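Local coordinates for protein PTS system, cellobiose-specific IIA component (Bacillus anthracis, PDB 3K1S) that probably relays a phosphoryl group as the trimeric, all-helical IIA component of a cellobiose-specific phosphotransferase system, at residues 14-19 with 78-83; 20-25 with 86-91; 24-29 with 46-51. All blocks are in the same frame, centred on the assembly; numbering follows the deposited sequence.

Contact 1: 14-19 with 78-83. With MG (magnesium ion), chain M.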
ATOM      1  N   GLN A  14       7.620  16.415   6.745  1.00 21.60           N
ATOM      2  CA  GLN A  14       8.878  15.980   6.142  1.00 24.11           C
ATOM      3  C   GLN A  14       8.743  14.585   5.543  1.00 24.72           C
ATOM      4  O   GLN A  14       9.269  14.311   4.464  1.00 24.79           O
ATOM      5  CB  GLN A  14      10.017  15.980   7.176  1.00 24.41           C
ATOM      6  CG  GLN A  14      10.352  17.353   7.772  1.00 27.58           C
ATOM      7  CD  GLN A  14      11.254  18.193   6.881  1.00 38.28           C
ATOM      8  OE1 GLN A  14      11.015  18.327   5.676  1.00 37.55           O
ATOM      9  NE2 GLN A  14      12.298  18.771   7.477  1.00 29.38           N
ATOM     10  N   LEU A  15       8.050  13.702   6.258  1.00 26.54           N
ATOM     11  CA  LEU A  15       7.799  12.349   5.770  1.00 26.10           C
ATOM     12  C   LEU A  15       6.954  12.363   4.499  1.00 22.73           C
ATOM     13  O   LEU A  15       7.193  11.584   3.585  1.00 26.18           O
ATOM     14  CB  LEU A  15       7.108  11.498   6.838  1.00 24.53           C
ATOM     15  CG  LEU A  15       7.945  10.954   7.995  1.00 24.60           C
ATOM     16  CD1 LEU A  15       7.030  10.305   9.018  1.00 28.53           C
ATOM     17  CD2 LEU A  15       9.001   9.967   7.524  1.00 27.28           C
ATOM     18  N   ILE A  16       5.967  13.249   4.457  1.00 22.76           N
ATOM     19  CA  ILE A  16       5.048  13.349   3.323  1.00 20.07           C
ATOM     20  C   ILE A  16       5.781  13.925   2.110  1.00 20.48           C
ATOM     21  O   ILE A  16       5.645  13.418   0.990  1.00 20.91           O
ATOM     22  CB  ILE A  16       3.761  14.149   3.700  1.00 21.29           C
ATOM     23  CG1 ILE A  16       2.961  13.378   4.768  1.00 21.17           C
ATOM     24  CG2 ILE A  16       2.881  14.423   2.465  1.00 18.75           C
ATOM     25  CD1 ILE A  16       1.812  14.159   5.421  1.00 18.37           C
ATOM     26  N   LEU A  17       6.593  14.954   2.340  1.00 19.11           N
ATOM     27  CA  LEU A  17       7.395  15.548   1.272  1.00 19.42           C
ATOM     28  C   LEU A  17       8.276  14.505   0.570  1.00 20.62           C
ATOM     29  O   LEU A  17       8.181  14.321  -0.648  1.00 19.35           O
ATOM     30  CB  LEU A  17       8.253  16.700   1.811  1.00 20.49           C
ATOM     31  CG  LEU A  17       9.155  17.462   0.832  1.00 21.41           C
ATOM     32  CD1 LEU A  17       8.335  18.176  -0.227  1.00 24.77           C
ATOM     33  CD2 LEU A  17      10.023  18.456   1.587  1.00 28.17           C
ATOM     34  N   ASN A  18       9.120  13.834   1.353  1.00 19.03           N
ATOM     35  CA  ASN A  18      10.104  12.879   0.841  1.00 22.03           C
ATOM     36  C   ASN A  18       9.470  11.605   0.283  1.00 22.26           C
ATOM     37  O   ASN A  18       9.800  11.179  -0.825  1.00 25.12           O
ATOM     38  CB  ASN A  18      11.144  12.549   1.926  1.00 20.41           C
ATOM     39  CG  ASN A  18      12.023  13.742   2.268  1.00 23.42           C
ATOM     40  OD1 ASN A  18      13.003  14.028   1.572  1.00 20.95           O
ATOM     41  ND2 ASN A  18      11.677  14.444   3.347  1.00 21.56           N
ATOM     42  N   SER A  19       8.565  11.003   1.055  1.00 20.56           N
ATOM     43  CA  SER A  19       7.777   9.853   0.594  1.00 22.01           C
ATOM     44  C   SER A  19       6.988  10.163  -0.678  1.00 20.13           C
ATOM     45  O   SER A  19       6.927   9.337  -1.587  1.00 23.80           O
ATOM     46  CB  SER A  19       6.807   9.386   1.685  1.00 20.02           C
ATOM     47  OG  SER A  19       7.505   8.969   2.843  1.00 27.21           O
ATOM     48  N   LEU A  78       0.134  12.535  11.239  1.00 20.16           N
ATOM     49  CA  LEU A  78       1.195  11.564  11.506  1.00 22.41           C
ATOM     50  C   LEU A  78       0.851  10.176  10.955  1.00 20.82           C
ATOM     51  O   LEU A  78       1.704   9.515  10.368  1.00 21.23           O
ATOM     52  CB  LEU A  78       1.516  11.491  13.000  1.00 22.77           C
ATOM     53  CG  LEU A  78       2.532  10.448  13.485  1.00 27.81           C
ATOM     54  CD1 LEU A  78       3.894  10.631  12.839  1.00 24.82           C
ATOM     55  CD2 LEU A  78       2.650  10.505  15.000  1.00 30.33           C
ATOM     56  N   ILE A  79      -0.396   9.751  11.142  1.00 21.45           N
ATOM     57  CA  ILE A  79      -0.855   8.458  10.633  1.00 20.47           C
ATOM     58  C   ILE A  79      -0.794   8.464   9.116  1.00 20.30           C
ATOM     59  O   ILE A  79      -0.306   7.511   8.497  1.00 23.65           O
ATOM     60  CB  ILE A  79      -2.295   8.128  11.092  1.00 21.51           C
ATOM     61  CG1 ILE A  79      -2.352   7.994  12.615  1.00 21.30           C
ATOM     62  CG2 ILE A  79      -2.792   6.849  10.399  1.00 20.69           C
ATOM     63  CD1 ILE A  79      -3.749   8.059  13.202  1.00 25.50           C
ATOM     64  N   HIS A  80      -1.280   9.555   8.529  1.00 20.36           N
ATOM     65  CA  HIS A  80      -1.236   9.769   7.084  1.00 20.46           C
ATOM     66  C   HIS A  80       0.206   9.755   6.571  1.00 21.61           C
ATOM     67  O   HIS A  80       0.504   9.131   5.550  1.00 21.65           O
ATOM     68  CB  HIS A  80      -1.914  11.099   6.758  1.00 19.81           C
ATOM     69  CG  HIS A  80      -2.224  11.295   5.307  1.00 21.67           C
ATOM     70  ND1 HIS A  80      -3.029  10.433   4.591  1.00 22.30           N
ATOM     71  CD2 HIS A  80      -1.874  12.282   4.449  1.00 18.75           C
ATOM     72  CE1 HIS A  80      -3.150  10.871   3.351  1.00 19.00           C
ATOM     73  NE2 HIS A  80      -2.460  11.994   3.239  1.00 21.16           N
ATOM     74  N   ALA A  81       1.096  10.443   7.290  1.00 21.81           N
ATOM     75  CA  ALA A  81       2.519  10.482   6.955  1.00 22.41           C
ATOM     76  C   ALA A  81       3.122   9.081   6.957  1.00 23.83           C
ATOM     77  O   ALA A  81       3.877   8.721   6.057  1.00 23.10           O
ATOM     78  CB  ALA A  81       3.269  11.380   7.928  1.00 23.62           C
ATOM     79  N   GLN A  82       2.782   8.287   7.966  1.00 25.05           N
ATOM     80  CA  GLN A  82       3.252   6.908   8.028  1.00 24.66           C
ATOM     81  C   GLN A  82       2.721   6.103   6.841  1.00 24.79           C
ATOM     82  O   GLN A  82       3.450   5.300   6.256  1.00 24.85           O
ATOM     83  CB  GLN A  82       2.844   6.261   9.351  1.00 25.84           C
ATOM     84  CG  GLN A  82       3.592   6.807  10.557  1.00 25.80           C
ATOM     85  CD  GLN A  82       5.044   6.376  10.575  1.00 34.59           C
ATOM     86  OE1 GLN A  82       5.350   5.184  10.535  1.00 30.15           O
ATOM     87  NE2 GLN A  82       5.950   7.348  10.635  1.00 36.31           N
ATOM     88  N   ASP A  83       1.455   6.329   6.493  1.00 23.94           N
ATOM     89  CA  ASP A  83       0.821   5.664   5.357  1.00 23.91           C
ATOM     90  C   ASP A  83       1.574   5.990   4.069  1.00 24.56           C
ATOM     91  O   ASP A  83       1.893   5.095   3.276  1.00 23.30           O
ATOM     92  CB  ASP A  83      -0.653   6.078   5.229  1.00 23.09           C
ATOM     93  CG  ASP A  83      -1.568   5.352   6.210  1.00 23.77           C
ATOM     94  OD1 ASP A  83      -1.279   4.194   6.585  1.00 27.58           O
ATOM     95  OD2 ASP A  83      -2.610   5.936   6.588  1.00 23.19           O
TER
HETATM   96 MG    MG M 107      -1.240   3.209   8.411  1.00 22.40          MG
HETATM   97  O   HOH W   1      -0.171   4.557   9.020  1.00 19.98           O
HETATM   98  O   HOH W   2      -3.069   4.302   8.787  1.00 26.19           O
HETATM   99  O   HOH W   3      -1.290   1.904  10.059  1.00 21.24           O

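Contact 2: 20-25 with 86-91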
ATOM      1  N   GLY A  20       6.380  11.346  -0.730  1.00 20.49           N
ATOM      2  CA  GLY A  20       5.623  11.782  -1.901  1.00 18.69           C
ATOM      3  C   GLY A  20       6.515  11.863  -3.123  1.00 18.94           C
ATOM      4  O   GLY A  20       6.154  11.383  -4.199  1.00 22.09           O
ATOM      5  N   ASN A  21       7.689  12.468  -2.956  1.00 19.12           N
ATOM      6  CA  ASN A  21       8.689  12.527  -4.022  1.00 18.33           C
ATOM      7  C   ASN A  21       9.205  11.140  -4.421  1.00 18.89           C
ATOM      8  O   ASN A  21       9.466  10.884  -5.598  1.00 19.98           O
ATOM      9  CB  ASN A  21       9.843  13.453  -3.636  1.00 21.26           C
ATOM     10  CG  ASN A  21       9.429  14.923  -3.582  1.00 18.60           C
ATOM     11  OD1 ASN A  21       8.395  15.312  -4.128  1.00 23.76           O
ATOM     12  ND2 ASN A  21      10.249  15.743  -2.936  1.00 18.82           N
ATOM     13  N   ALA A  22       9.332  10.242  -3.445  1.00 18.34           N
ATOM     14  CA  ALA A  22       9.678   8.846  -3.733  1.00 20.24           C
ATOM     15  C   ALA A  22       8.617   8.205  -4.626  1.00 21.84           C
ATOM     16  O   ALA A  22       8.944   7.642  -5.669  1.00 23.82           O
ATOM     17  CB  ALA A  22       9.857   8.048  -2.450  1.00 18.72           C
ATOM     18  N   ARG A  23       7.346   8.330  -4.249  1.00 21.99           N
ATOM     19  CA  ARG A  23       6.279   7.776  -5.025  0.50 21.85           C
ATOM     20  C   ARG A  23       6.246   8.399  -6.424  1.00 20.75           C
ATOM     21  O   ARG A  23       6.122   7.706  -7.392  1.00 23.93           O
ATOM     22  CB  ARG A  23       4.950   8.000  -4.315  0.50 21.36           C
ATOM     23  CG  ARG A  23       3.797   7.355  -4.973  0.50 25.28           C
ATOM     24  CD  ARG A  23       2.476   7.990  -4.606  0.50 26.57           C
ATOM     25  NE  ARG A  23       1.514   7.732  -5.662  0.50 32.14           N
ATOM     26  CZ  ARG A  23       1.253   8.564  -6.664  0.50 37.76           C
ATOM     27  NH1 ARG A  23       1.854   9.740  -6.728  0.50 37.26           N
ATOM     28  NH2 ARG A  23       0.388   8.225  -7.602  0.50 35.94           N
ATOM     29  N   SER A  24       6.410   9.700  -6.497  1.00 20.22           N
ATOM     30  CA  SER A  24       6.468  10.404  -7.778  1.00 19.97           C
ATOM     31  C   SER A  24       7.591   9.899  -8.689  1.00 21.07           C
ATOM     32  O   SER A  24       7.384   9.723  -9.896  1.00 23.92           O
ATOM     33  CB  SER A  24       6.597  11.912  -7.554  1.00 18.96           C
ATOM     34  OG  SER A  24       5.420  12.420  -6.943  1.00 22.00           O
ATOM     35  N   PHE A  25       8.772   9.661  -8.123  1.00 19.72           N
ATOM     36  CA  PHE A  25       9.894   9.145  -8.919  1.00 21.16           C
ATOM     37  C   PHE A  25       9.575   7.760  -9.454  1.00 20.29           C
ATOM     38  O   PHE A  25       9.819   7.466 -10.627  1.00 21.24           O
ATOM     39  CB  PHE A  25      11.207   9.124  -8.120  1.00 20.48           C
ATOM     40  CG  PHE A  25      11.901  10.468  -8.026  1.00 20.02           C
ATOM     41  CD1 PHE A  25      12.119  11.241  -9.162  1.00 20.46           C
ATOM     42  CD2 PHE A  25      12.365  10.940  -6.796  1.00 20.06           C
ATOM     43  CE1 PHE A  25      12.773  12.468  -9.084  1.00 20.64           C
ATOM     44  CE2 PHE A  25      13.021  12.163  -6.701  1.00 22.87           C
ATOM     45  CZ  PHE A  25      13.228  12.933  -7.851  1.00 26.89           C
HETATM   46  N   MSE A  86       5.159   4.164   3.952  1.00 20.58           N
HETATM   47  CA  MSE A  86       4.958   2.755   3.629  1.00 23.57           C
HETATM   48  C   MSE A  86       4.386   2.546   2.221  1.00 23.18           C
HETATM   49  O   MSE A  86       4.738   1.574   1.549  1.00 23.67           O
HETATM   50  CB  MSE A  86       4.086   2.064   4.692  1.00 23.81           C
HETATM   51  CG  MSE A  86       4.792   1.917   6.037  1.00 31.99           C
HETATM   52 SE   MSE A  86       6.412   0.797   5.940  1.00 48.30          SE
HETATM   53  CE  MSE A  86       5.548  -0.961   5.955  1.00 30.09           C
ATOM     54  N   ASN A  87       3.523   3.460   1.780  1.00 22.37           N
ATOM     55  CA  ASN A  87       2.991   3.435   0.415  1.00 23.22           C
ATOM     56  C   ASN A  87       4.060   3.643  -0.663  1.00 23.98           C
ATOM     57  O   ASN A  87       4.067   2.947  -1.681  1.00 25.55           O
ATOM     58  CB  ASN A  87       1.876   4.472   0.228  1.00 22.19           C
ATOM     59  CG  ASN A  87       1.161   4.308  -1.098  1.00 20.02           C
ATOM     60  OD1 ASN A  87       0.654   3.232  -1.405  1.00 26.90           O
ATOM     61  ND2 ASN A  87       1.138   5.366  -1.901  1.00 20.60           N
ATOM     62  N   ALA A  88       4.947   4.608  -0.435  1.00 24.18           N
ATOM     63  CA  ALA A  88       6.061   4.888  -1.347  1.00 22.01           C
ATOM     64  C   ALA A  88       6.946   3.659  -1.527  1.00 22.84           C
ATOM     65  O   ALA A  88       7.353   3.328  -2.639  1.00 25.12           O
ATOM     66  CB  ALA A  88       6.880   6.070  -0.832  1.00 21.21           C
ATOM     67  N   ILE A  89       7.234   2.982  -0.421  1.00 22.78           N
ATOM     68  CA  ILE A  89       8.024   1.756  -0.441  1.00 21.16           C
ATOM     69  C   ILE A  89       7.322   0.682  -1.289  1.00 21.85           C
ATOM     70  O   ILE A  89       7.955   0.007  -2.102  1.00 21.75           O
ATOM     71  CB  ILE A  89       8.308   1.258   1.011  1.00 20.00           C
ATOM     72  CG1 ILE A  89       9.267   2.220   1.726  1.00 20.99           C
ATOM     73  CG2 ILE A  89       8.870  -0.152   1.018  1.00 20.50           C
ATOM     74  CD1 ILE A  89       9.309   2.075   3.259  1.00 19.37           C
ATOM     75  N   THR A  90       6.013   0.535  -1.100  1.00 21.92           N
ATOM     76  CA  THR A  90       5.241  -0.452  -1.855  1.00 22.25           C
ATOM     77  C   THR A  90       5.201  -0.111  -3.342  1.00 21.94           C
ATOM     78  O   THR A  90       5.399  -0.987  -4.182  1.00 23.73           O
ATOM     79  CB  THR A  90       3.814  -0.617  -1.288  1.00 21.50           C
ATOM     80  OG1 THR A  90       3.898  -1.224   0.006  1.00 23.40           O
ATOM     81  CG2 THR A  90       2.959  -1.497  -2.195  1.00 20.91           C
ATOM     82  N   VAL A  91       4.957   1.158  -3.657  1.00 21.48           N
ATOM     83  CA  VAL A  91       4.885   1.610  -5.050  1.00 21.96           C
ATOM     84  C   VAL A  91       6.226   1.442  -5.775  1.00 22.40           C
ATOM     85  O   VAL A  91       6.263   0.976  -6.909  1.00 22.34           O
ATOM     86  CB  VAL A  91       4.364   3.068  -5.153  1.00 22.77           C
ATOM     87  CG1 VAL A  91       4.391   3.562  -6.587  1.00 22.45           C
ATOM     88  CG2 VAL A  91       2.940   3.158  -4.599  1.00 21.20           C
TER
HETATM   89  O   HOH W   4       0.328   5.526  -5.111  0.50 19.53           O

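Contact 3: 24-29 with 46-51. With NA (sodium ion), chain K.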
ATOM      1  N   SER A  24       6.410   9.700  -6.497  1.00 20.22           N
ATOM      2  CA  SER A  24       6.468  10.404  -7.778  1.00 19.97           C
ATOM      3  C   SER A  24       7.591   9.899  -8.689  1.00 21.07           C
ATOM      4  O   SER A  24       7.384   9.723  -9.896  1.00 23.92           O
ATOM      5  CB  SER A  24       6.597  11.912  -7.554  1.00 18.96           C
ATOM      6  OG  SER A  24       5.420  12.420  -6.943  1.00 22.00           O
ATOM      7  N   PHE A  25       8.772   9.661  -8.123  1.00 19.72           N
ATOM      8  CA  PHE A  25       9.894   9.145  -8.919  1.00 21.16           C
ATOM      9  C   PHE A  25       9.575   7.760  -9.454  1.00 20.29           C
ATOM     10  O   PHE A  25       9.819   7.466 -10.627  1.00 21.24           O
ATOM     11  CB  PHE A  25      11.207   9.124  -8.120  1.00 20.48           C
ATOM     12  CG  PHE A  25      11.901  10.468  -8.026  1.00 20.02           C
ATOM     13  CD1 PHE A  25      12.119  11.241  -9.162  1.00 20.46           C
ATOM     14  CD2 PHE A  25      12.365  10.940  -6.796  1.00 20.06           C
ATOM     15  CE1 PHE A  25      12.773  12.468  -9.084  1.00 20.64           C
ATOM     16  CE2 PHE A  25      13.021  12.163  -6.701  1.00 22.87           C
ATOM     17  CZ  PHE A  25      13.228  12.933  -7.851  1.00 26.89           C
ATOM     18  N   ALA A  26       9.011   6.915  -8.598  1.00 20.51           N
ATOM     19  CA  ALA A  26       8.645   5.559  -8.995  1.00 21.29           C
ATOM     20  C   ALA A  26       7.625   5.552 -10.135  1.00 22.12           C
ATOM     21  O   ALA A  26       7.778   4.802 -11.095  1.00 25.14           O
ATOM     22  CB  ALA A  26       8.138   4.762  -7.793  1.00 21.23           C
HETATM   23  N   MSE A  27       6.594   6.388 -10.039  1.00 21.96           N
HETATM   24  CA  MSE A  27       5.580   6.456 -11.098  1.00 26.37           C
HETATM   25  C   MSE A  27       6.148   7.065 -12.388  1.00 26.72           C
HETATM   26  O   MSE A  27       5.819   6.618 -13.488  1.00 27.76           O
HETATM   27  CB  MSE A  27       4.328   7.218 -10.636  1.00 25.33           C
HETATM   28  CG  MSE A  27       3.542   6.537  -9.515  1.00 31.50           C
HETATM   29 SE   MSE A  27       3.017   4.662  -9.836  1.00 45.03          SE
HETATM   30  CE  MSE A  27       1.935   4.905 -11.451  1.00 40.24           C
ATOM     31  N   GLU A  28       7.002   8.078 -12.247  1.00 26.16           N
ATOM     32  CA  GLU A  28       7.689   8.670 -13.396  1.00 25.06           C
ATOM     33  C   GLU A  28       8.511   7.602 -14.117  1.00 23.85           C
ATOM     34  O   GLU A  28       8.497   7.524 -15.349  1.00 23.94           O
ATOM     35  CB  GLU A  28       8.548   9.869 -12.966  1.00 24.56           C
ATOM     36  CG  GLU A  28       7.696  11.090 -12.531  1.00 28.22           C
ATOM     37  CD  GLU A  28       8.375  12.010 -11.508  1.00 29.05           C
ATOM     38  OE1 GLU A  28       9.551  11.789 -11.139  1.00 30.11           O
ATOM     39  OE2 GLU A  28       7.711  12.966 -11.062  1.00 32.28           O
ATOM     40  N   ALA A  29       9.190   6.764 -13.337  1.00 22.56           N
ATOM     41  CA  ALA A  29       9.967   5.641 -13.865  1.00 22.94           C
ATOM     42  C   ALA A  29       9.075   4.614 -14.563  1.00 24.96           C
ATOM     43  O   ALA A  29       9.416   4.113 -15.643  1.00 26.64           O
ATOM     44  CB  ALA A  29      10.769   4.976 -12.754  1.00 22.63           C
ATOM     45  N   VAL A  46      16.475   4.979  -9.123  1.00 26.22           N
ATOM     46  CA  VAL A  46      17.574   5.353  -8.235  1.00 26.13           C
ATOM     47  C   VAL A  46      17.155   6.536  -7.362  1.00 25.91           C
ATOM     48  O   VAL A  46      17.408   6.550  -6.156  1.00 26.62           O
ATOM     49  CB  VAL A  46      18.868   5.701  -9.023  1.00 28.79           C
ATOM     50  CG1 VAL A  46      19.879   6.410  -8.123  1.00 27.49           C
ATOM     51  CG2 VAL A  46      19.487   4.443  -9.636  1.00 24.61           C
ATOM     52  N   LYS A  47      16.505   7.522  -7.974  1.00 25.82           N
ATOM     53  CA  LYS A  47      16.063   8.706  -7.246  1.00 24.39           C
ATOM     54  C   LYS A  47      14.935   8.374  -6.279  1.00 22.77           C
ATOM     55  O   LYS A  47      14.868   8.929  -5.186  1.00 21.98           O
ATOM     56  CB  LYS A  47      15.658   9.820  -8.209  1.00 25.58           C
ATOM     57  CG  LYS A  47      16.849  10.475  -8.887  1.00 27.29           C
ATOM     58  CD  LYS A  47      16.402  11.405  -9.993  1.00 32.96           C
ATOM     59  CE  LYS A  47      17.585  11.879 -10.815  1.00 34.12           C
ATOM     60  NZ  LYS A  47      17.157  12.964 -11.745  1.00 47.27           N
ATOM     61  N   ALA A  48      14.064   7.455  -6.685  1.00 21.30           N
ATOM     62  CA  ALA A  48      13.031   6.944  -5.802  1.00 22.74           C
ATOM     63  C   ALA A  48      13.678   6.411  -4.532  1.00 23.04           C
ATOM     64  O   ALA A  48      13.317   6.820  -3.429  1.00 26.58           O
ATOM     65  CB  ALA A  48      12.225   5.859  -6.495  1.00 20.17           C
ATOM     66  N   LYS A  49      14.655   5.520  -4.702  1.00 24.88           N
ATOM     67  CA  LYS A  49      15.366   4.912  -3.586  1.00 25.08           C
ATOM     68  C   LYS A  49      15.963   5.966  -2.664  1.00 24.76           C
ATOM     69  O   LYS A  49      15.813   5.883  -1.438  1.00 24.97           O
ATOM     70  CB  LYS A  49      16.458   3.957  -4.091  1.00 26.14           C
ATOM     71  CG  LYS A  49      17.310   3.301  -2.996  1.00 30.68           C
ATOM     72  CD  LYS A  49      16.487   2.874  -1.767  1.00 48.43           C
ATOM     73  CE  LYS A  49      15.652   1.624  -2.022  1.00 52.26           C
ATOM     74  NZ  LYS A  49      14.774   1.311  -0.859  1.00 56.85           N
ATOM     75  N   GLU A  50      16.634   6.948  -3.259  1.00 23.70           N
ATOM     76  CA  GLU A  50      17.260   8.030  -2.506  0.50 24.83           C
ATOM     77  C   GLU A  50      16.243   8.781  -1.650  1.00 25.59           C
ATOM     78  O   GLU A  50      16.523   9.125  -0.504  1.00 27.66           O
ATOM     79  CB  GLU A  50      17.980   8.996  -3.450  0.50 26.36           C
ATOM     80  CG  GLU A  50      19.254   8.431  -4.050  0.50 25.46           C
ATOM     81  CD  GLU A  50      20.286   8.104  -2.997  0.50 29.88           C
ATOM     82  OE1 GLU A  50      20.128   8.573  -1.851  0.50 32.20           O
ATOM     83  OE2 GLU A  50      21.257   7.381  -3.312  0.50 38.69           O
ATOM     84  N   ALA A  51      15.060   9.026  -2.214  1.00 25.71           N
ATOM     85  CA  ALA A  51      14.001   9.760  -1.521  1.00 25.89           C
ATOM     86  C   ALA A  51      13.427   8.968  -0.338  1.00 26.94           C
ATOM     87  O   ALA A  51      13.105   9.547   0.700  1.00 26.59           O
ATOM     88  CB  ALA A  51      12.891  10.161  -2.505  1.00 24.03           C
TER
HETATM   89 NA    NA K 108      20.388   8.390   0.029  1.00 55.28          NA

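Contact 1: 14-19 with 78-83
Ile16 and Leu15 reach Ala81 and its neighbours through first torsions that set CG1 of Ile16 and CG of Leu15 anti to the carbonyl carbon. In Ile16 (chi1 -65°) this brings CG1 alongside the second helix, 3.7 Å from Ala81 CA. The anti second torsion (chi2 169°) carries CD1 onward beside Ala81 CB and obliquely to the His80 ring, with CD2 of His80 4.2 Å from CD1 of Ile16. Leu15, the preceding residue, meets Ala81 CB with its own CB at 4.0 Å, and its CD1 touches Gln82 NE2 at 3.5 Å. The Ala81 methyl thus sits against both residues, consistent with the 8.5 Å closest approach of the axes. Gln82 NE2, though in contact with Leu15 CD1, is hydrogen-bonded to Gln59 OE1. Ser19 OG is turned back onto Leu15 O (2.7 Å), from the opposite face to Ser19 N, so that one buried carbonyl is gripped twice. Beyond the interface, Asp83 OD1 binds magnesium at 2.1 Å, together with three waters and Asp83 OD1 of both other subunits, a metal site shared by the trimer. Helices 10-34 and 76-108, the first and third of the spectrin repeat-like three-helix bundle, run parallel here at 24°, with Phe58 of helix 38-67 packing on Leu15 and the second subunit's Gln59 on His80.

Contact 2: 20-25 with 86-91
The guanidinium of Arg23 and the side-chain amide of Asn87 are turned almost alike, their planes 12° apart, and Asn87 ND2 faces the guanidinium edge, near its plane, its closest Arg23 atom being CD at 4.0 Å. A water in the guanidinium plane, at its edge, accepts from Arg23 NE at 2.6 Å and, only weakly, from Asn87 ND2 at 3.3 Å, linking the two side chains without a direct hydrogen bond. Arg23 is modelled in two conformers, so these details belong to one of them. In that conformer CG stands anti to the backbone N (chi1 -175°) and the chain runs extended to NE, passing Val91, whose CG1 is 4.2 Å from Arg23 CG. Beneath this polar rim the contact is made by methyls. Ala22 CB meets Ala88 CB at 3.9 Å, the same Ala88 methyl lies 4.1 Å from Arg23 N, and the CA atoms of Arg23 and Ala88 are 4.7 Å apart. Ala51 and Ile52 of helix 38-67 also touch Ala22. The polar ends serve the trimer: Arg23 NH2 forms a salt bridge with Glu93 of the second subunit, and Asn87 OD1 bonds to Thr90 of that subunit. Chemically, then, an apolar alanine seam joins the helices within the chain, while the charged and amide groups bordering it are used at the subunit interface, with a water bridge that is weak on the Asn87 side.

Contact 3: 24-29 with 46-51
A lysine methylene, not the ammonium, lies over the aromatic ring in this contact: Lys47 CB stands 3.6 Å from the centroid of the Phe25 ring and only 6° off the ring normal, a CH-pi interaction centred over one face. The rest of the Lys47 chain, extended beyond CG, continues past the rim, where CD lies 3.9 Å from Phe25 CE1, while the amine end leads away from helix 10-34. Phe25 is placed for this by a first torsion that sets CG anti to its carbonyl carbon (chi1 -80°). Its ring also touches main chain, with CD2 3.6 Å from Lys47 O, and at its edge, near the ring plane, lies the methyl of Ala51. Phe25 CB packs against Ala48, 3.6 Å from its N and 3.8 Å from its CB. The same Ala48 methyl approaches the next residue, at 4.0 Å from Ala26 N, where the axes are 8.1 Å apart. No hydrogen bond crosses between the segments, so the join rests on apolar and ring contacts. Helices 10-34 and 38-67 run antiparallel here, at 168°, as consecutive helices of a spectrin repeat-like bundle; Val91 of helix 76-108 packs on Ala26 and Met27, and Met27 also meets Glu97 of the second subunit.

Overall arrangement
The three contacts tie helix 10-34 to both of its partners in an up-down-up bundle. Contacts 1 and 2, with centres 10 Å apart, are successive steps of one parallel seam with helix 76-108, joined where Ser19 O lies 3.4 Å from Ala88 CB. Contact 3 engages helix 38-67 instead, its centre 7 Å from that of contact 2 and 16 Å from that of contact 1. Ala22 connects the two seams, its CB 3.8 Å from Ala48 O, and Val91 CG1 reaches Met27 SE at 3.7 Å. Segment 78-83 carries the magnesium ligand Asp83, which binds the ion with Asp83 of the other two subunits; the Asn87 side chain lies about 9 Å from it.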